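Local structure of CG14216 (Drosophila melanogaster, 3P9Y) at residues Lys9-Arg22 and Gln108-Tyr120. The protein probably removes phosphate from phosphoserine in the C-terminal domain repeats of RNA polymerase II and probably has a role in RNA processing and termination. The protein carries 2 engineered substitutions. Numbering follows the deposited sequence.
Engineered in segment 9-22: D16 (natural residue Cys).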
# COMPACT_ATOMS: atom_id res chain seq x y z
N LYS A 9 -4.26 -17.24 -6.33
CA LYS A 9 -5.38 -16.31 -6.24
C LYS A 9 -5.43 -15.58 -4.90
O LYS A 9 -6.51 -15.35 -4.35
CB LYS A 9 -6.70 -17.02 -6.53
CG LYS A 9 -6.87 -17.42 -8.00
CD LYS A 9 -6.36 -16.32 -8.94
CE LYS A 9 -6.89 -14.93 -8.55
NZ LYS A 9 -5.83 -13.84 -8.54
N LEU A 10 -4.26 -15.21 -4.38
CA LEU A 10 -4.17 -14.41 -3.17
C LEU A 10 -4.96 -13.12 -3.30
O LEU A 10 -4.93 -12.48 -4.35
CB LEU A 10 -2.71 -14.06 -2.87
CG LEU A 10 -1.77 -15.22 -2.59
CD1 LEU A 10 -0.33 -14.74 -2.64
CD2 LEU A 10 -2.07 -15.85 -1.23
N ALA A 11 -5.65 -12.75 -2.23
CA ALA A 11 -6.23 -11.42 -2.11
C ALA A 11 -5.25 -10.57 -1.30
O ALA A 11 -5.01 -10.85 -0.12
CB ALA A 11 -7.59 -11.48 -1.43
N VAL A 12 -4.68 -9.56 -1.94
CA VAL A 12 -3.61 -8.78 -1.35
C VAL A 12 -4.06 -7.34 -1.11
O VAL A 12 -4.80 -6.77 -1.90
CB VAL A 12 -2.37 -8.76 -2.28
CG1 VAL A 12 -1.26 -7.89 -1.70
CG2 VAL A 12 -1.88 -10.17 -2.55
N ALA A 13 -3.60 -6.75 -0.01
CA ALA A 13 -3.74 -5.32 0.20
C ALA A 13 -2.37 -4.73 0.47
O ALA A 13 -1.52 -5.39 1.05
CB ALA A 13 -4.69 -5.03 1.36
N VAL A 14 -2.16 -3.49 0.03
CA VAL A 14 -0.96 -2.74 0.36
C VAL A 14 -1.41 -1.46 1.05
O VAL A 14 -2.34 -0.79 0.60
CB VAL A 14 -0.14 -2.40 -0.89
CG1 VAL A 14 1.16 -1.71 -0.50
CG2 VAL A 14 0.14 -3.67 -1.69
N VAL A 15 -0.74 -1.12 2.14
CA VAL A 15 -1.21 -0.07 3.03
C VAL A 15 -0.08 0.88 3.41
O VAL A 15 1.02 0.46 3.77
CB VAL A 15 -1.81 -0.70 4.31
CG1 VAL A 15 -2.46 0.36 5.17
CG2 VAL A 15 -2.82 -1.78 3.94
N ASP A 16 -0.36 2.18 3.31
CA ASP A 16 0.58 3.21 3.74
C ASP A 16 -0.18 4.19 4.63
O ASP A 16 -1.12 3.79 5.32
CB ASP A 16 1.19 3.92 2.52
CG ASP A 16 0.14 4.54 1.62
OD1 ASP A 16 -1.02 4.66 2.08
OD2 ASP A 16 0.45 4.90 0.47
N SER A 17 0.20 5.46 4.62
CA SER A 17 -0.47 6.44 5.45
C SER A 17 -1.63 7.15 4.75
O SER A 17 -2.76 7.13 5.23
CB SER A 17 0.52 7.47 5.98
OG SER A 17 -0.10 8.30 6.95
N SER A 18 -1.36 7.77 3.60
CA SER A 18 -2.36 8.61 2.94
C SER A 18 -2.97 7.96 1.70
O SER A 18 -3.83 8.55 1.06
CB SER A 18 -1.74 9.96 2.56
OG SER A 18 -1.35 10.68 3.71
N ASN A 19 -2.52 6.75 1.39
CA ASN A 19 -2.97 6.02 0.20
C ASN A 19 -2.75 6.87 -1.05
O ASN A 19 -3.62 6.98 -1.91
CB ASN A 19 -4.44 5.62 0.34
CG ASN A 19 -4.90 4.67 -0.75
OD1 ASN A 19 -4.15 3.83 -1.25
ND2 ASN A 19 -6.15 4.81 -1.12
N MET A 20 -1.56 7.47 -1.13
CA MET A 20 -1.22 8.43 -2.18
C MET A 20 -0.00 7.99 -2.98
O MET A 20 -0.06 7.90 -4.21
CB MET A 20 -0.92 9.80 -1.58
CG MET A 20 -2.10 10.74 -1.56
SD MET A 20 -2.62 11.25 -3.21
CE MET A 20 -4.24 11.89 -2.83
N ASN A 21 1.11 7.73 -2.30
CA ASN A 21 2.37 7.45 -2.97
C ASN A 21 2.73 5.97 -2.95
O ASN A 21 2.56 5.27 -3.94
CB ASN A 21 3.49 8.27 -2.34
CG ASN A 21 4.83 8.05 -3.01
OD1 ASN A 21 4.91 7.80 -4.22
ND2 ASN A 21 5.90 8.15 -2.24
N ARG A 22 3.24 5.51 -1.81
CA ARG A 22 3.83 4.17 -1.71
C ARG A 22 2.85 3.04 -2.01
O ARG A 22 3.18 2.11 -2.75
CB ARG A 22 4.46 3.99 -0.33
CG ARG A 22 5.72 4.83 -0.10
CD ARG A 22 6.11 4.90 1.38
NE ARG A 22 5.08 5.57 2.18
CZ ARG A 22 5.09 5.66 3.51
NH1 ARG A 22 6.08 5.12 4.21
NH2 ARG A 22 4.11 6.29 4.13
N GLN A 108 -11.62 -8.38 3.06
CA GLN A 108 -10.69 -9.26 3.76
C GLN A 108 -9.57 -9.71 2.83
O GLN A 108 -9.74 -9.75 1.61
CB GLN A 108 -11.42 -10.47 4.32
CG GLN A 108 -12.52 -10.10 5.30
CD GLN A 108 -13.08 -11.31 6.02
OE1 GLN A 108 -12.86 -12.44 5.60
NE2 GLN A 108 -13.80 -11.07 7.11
N PHE A 109 -8.42 -10.06 3.41
CA PHE A 109 -7.24 -10.37 2.61
C PHE A 109 -6.47 -11.56 3.16
O PHE A 109 -6.58 -11.89 4.34
CB PHE A 109 -6.33 -9.15 2.56
CG PHE A 109 -7.02 -7.89 2.11
CD1 PHE A 109 -7.18 -7.62 0.77
CD2 PHE A 109 -7.52 -7.00 3.04
CE1 PHE A 109 -7.83 -6.47 0.35
CE2 PHE A 109 -8.17 -5.84 2.64
CZ PHE A 109 -8.33 -5.58 1.29
N ASP A 110 -5.70 -12.20 2.29
CA ASP A 110 -4.78 -13.25 2.70
C ASP A 110 -3.45 -12.65 3.13
O ASP A 110 -2.79 -13.18 4.01
CB ASP A 110 -4.54 -14.23 1.55
CG ASP A 110 -5.81 -14.88 1.06
OD1 ASP A 110 -6.50 -15.53 1.88
OD2 ASP A 110 -6.13 -14.72 -0.13
N ILE A 111 -3.06 -11.55 2.48
CA ILE A 111 -1.81 -10.87 2.82
C ILE A 111 -2.01 -9.36 2.82
O ILE A 111 -2.59 -8.80 1.88
CB ILE A 111 -0.69 -11.21 1.82
CG1 ILE A 111 -0.45 -12.73 1.79
CG2 ILE A 111 0.59 -10.49 2.21
CD1 ILE A 111 0.65 -13.16 0.81
N ILE A 112 -1.53 -8.71 3.86
CA ILE A 112 -1.55 -7.25 3.95
C ILE A 112 -0.13 -6.76 4.09
O ILE A 112 0.54 -7.05 5.08
CB ILE A 112 -2.39 -6.78 5.16
CG1 ILE A 112 -3.81 -7.34 5.07
CG2 ILE A 112 -2.40 -5.26 5.22
CD1 ILE A 112 -4.68 -7.00 6.27
N VAL A 113 0.36 -6.01 3.11
CA VAL A 113 1.70 -5.45 3.17
C VAL A 113 1.62 -4.00 3.65
O VAL A 113 0.84 -3.22 3.12
CB VAL A 113 2.40 -5.51 1.79
CG1 VAL A 113 3.82 -4.98 1.88
CG2 VAL A 113 2.38 -6.94 1.25
N THR A 114 2.42 -3.64 4.65
CA THR A 114 2.54 -2.25 5.08
C THR A 114 3.93 -1.75 4.73
O THR A 114 4.85 -2.53 4.54
CB THR A 114 2.28 -2.09 6.60
OG1 THR A 114 3.21 -2.89 7.34
CG2 THR A 114 0.86 -2.51 6.95
N VAL A 115 4.07 -0.43 4.65
CA VAL A 115 5.29 0.16 4.11
C VAL A 115 6.12 0.92 5.15
O VAL A 115 7.11 1.56 4.83
CB VAL A 115 4.98 1.09 2.91
CG1 VAL A 115 4.31 0.29 1.80
CG2 VAL A 115 4.09 2.25 3.33
N GLU A 116 5.70 0.83 6.41
CA GLU A 116 6.51 1.33 7.52
C GLU A 116 5.88 0.89 8.84
O GLU A 116 4.69 0.62 8.90
CB GLU A 116 6.66 2.86 7.48
CG GLU A 116 5.37 3.65 7.64
CD GLU A 116 5.64 5.15 7.79
OE1 GLU A 116 5.24 5.93 6.91
OE2 GLU A 116 6.28 5.54 8.79
N GLU A 117 6.70 0.80 9.89
CA GLU A 117 6.25 0.17 11.12
C GLU A 117 5.08 0.89 11.76
O GLU A 117 4.24 0.26 12.40
CB GLU A 117 7.39 0.03 12.13
CG GLU A 117 6.99 -0.78 13.35
CD GLU A 117 8.16 -1.13 14.24
OE1 GLU A 117 9.30 -0.95 13.80
OE2 GLU A 117 7.92 -1.60 15.38
N ARG A 118 5.00 2.20 11.60
CA ARG A 118 3.88 2.94 12.16
C ARG A 118 2.57 2.48 11.53
O ARG A 118 1.56 2.34 12.21
CB ARG A 118 4.06 4.45 11.97
CG ARG A 118 4.90 5.08 13.07
CD ARG A 118 5.23 6.54 12.76
NE ARG A 118 5.87 7.20 13.89
CZ ARG A 118 5.23 7.95 14.79
NH1 ARG A 118 3.92 8.13 14.71
NH2 ARG A 118 5.90 8.51 15.78
N VAL A 119 2.60 2.23 10.22
CA VAL A 119 1.42 1.75 9.52
C VAL A 119 1.14 0.30 9.90
O VAL A 119 0.00 -0.08 10.14
CB VAL A 119 1.59 1.89 7.99
CG1 VAL A 119 0.44 1.20 7.25
CG2 VAL A 119 1.68 3.36 7.61
N TYR A 120 2.20 -0.49 9.94
CA TYR A 120 2.13 -1.87 10.41
C TYR A 120 1.37 -1.95 11.74
O TYR A 120 0.45 -2.75 11.89
CB TYR A 120 3.55 -2.40 10.59
CG TYR A 120 3.66 -3.82 11.10
CD1 TYR A 120 3.37 -4.90 10.28
CD2 TYR A 120 4.10 -4.07 12.39
CE1 TYR A 120 3.50 -6.20 10.75
CE2 TYR A 120 4.23 -5.36 12.86
CZ TYR A 120 3.93 -6.42 12.04
OH TYR A 120 4.07 -7.70 12.51
O HOH W 1 -7.07 -17.38 -1.63
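V115, with 81 Å² covered by 9-22, touches two partners through CG2: D16 CB (engineered, Cys in nature) lies 3.4 Å from V115 CG2, and the R22 guanidinium receives the same methyl over one face, with R22 CZ 3.6 Å away. With CG1 anti to the carbonyl carbon (chi1 -60°), CG2 falls between backbone N and carbonyl carbon, reaching both. R22 NH1 and NH2 both donate end-on to the one atom E116 OE1, a salt bridge, at 2.9 Å from NH1. The oxygen lies in the guanidinium plane, yet the carboxylate plane is turned 68° from it: NH1 meets OE1 from above the carboxylate, whereas OE1 accepts NH2 with its anti lone pair. R22 NE and the backbone N atoms of S17, S18, M20 and N21 bind a modified side chain of the bound peptide, consistent with the phosphate-binding CX5R loop of the LMW PTP-like fold, with D16 at its Cys position and R22 its Arg. A leucine in place of R22 would probably leave E116 OE1 without its two donors and the modified group without the NE bond.

V15 (73 Å² covered) lies on strand 11-16, between 36-41 and the middle strand 111-114, parallel to both. Its N donates to V113 O at 2.8 Å; CG1 packs on V119 CG1, whereas V15 CG2 meets I112 CG2 at 3.7 Å. On that face, A13 CB makes a CH-pi contact 3.5 Å from the F109 ring centroid, 5° off the normal.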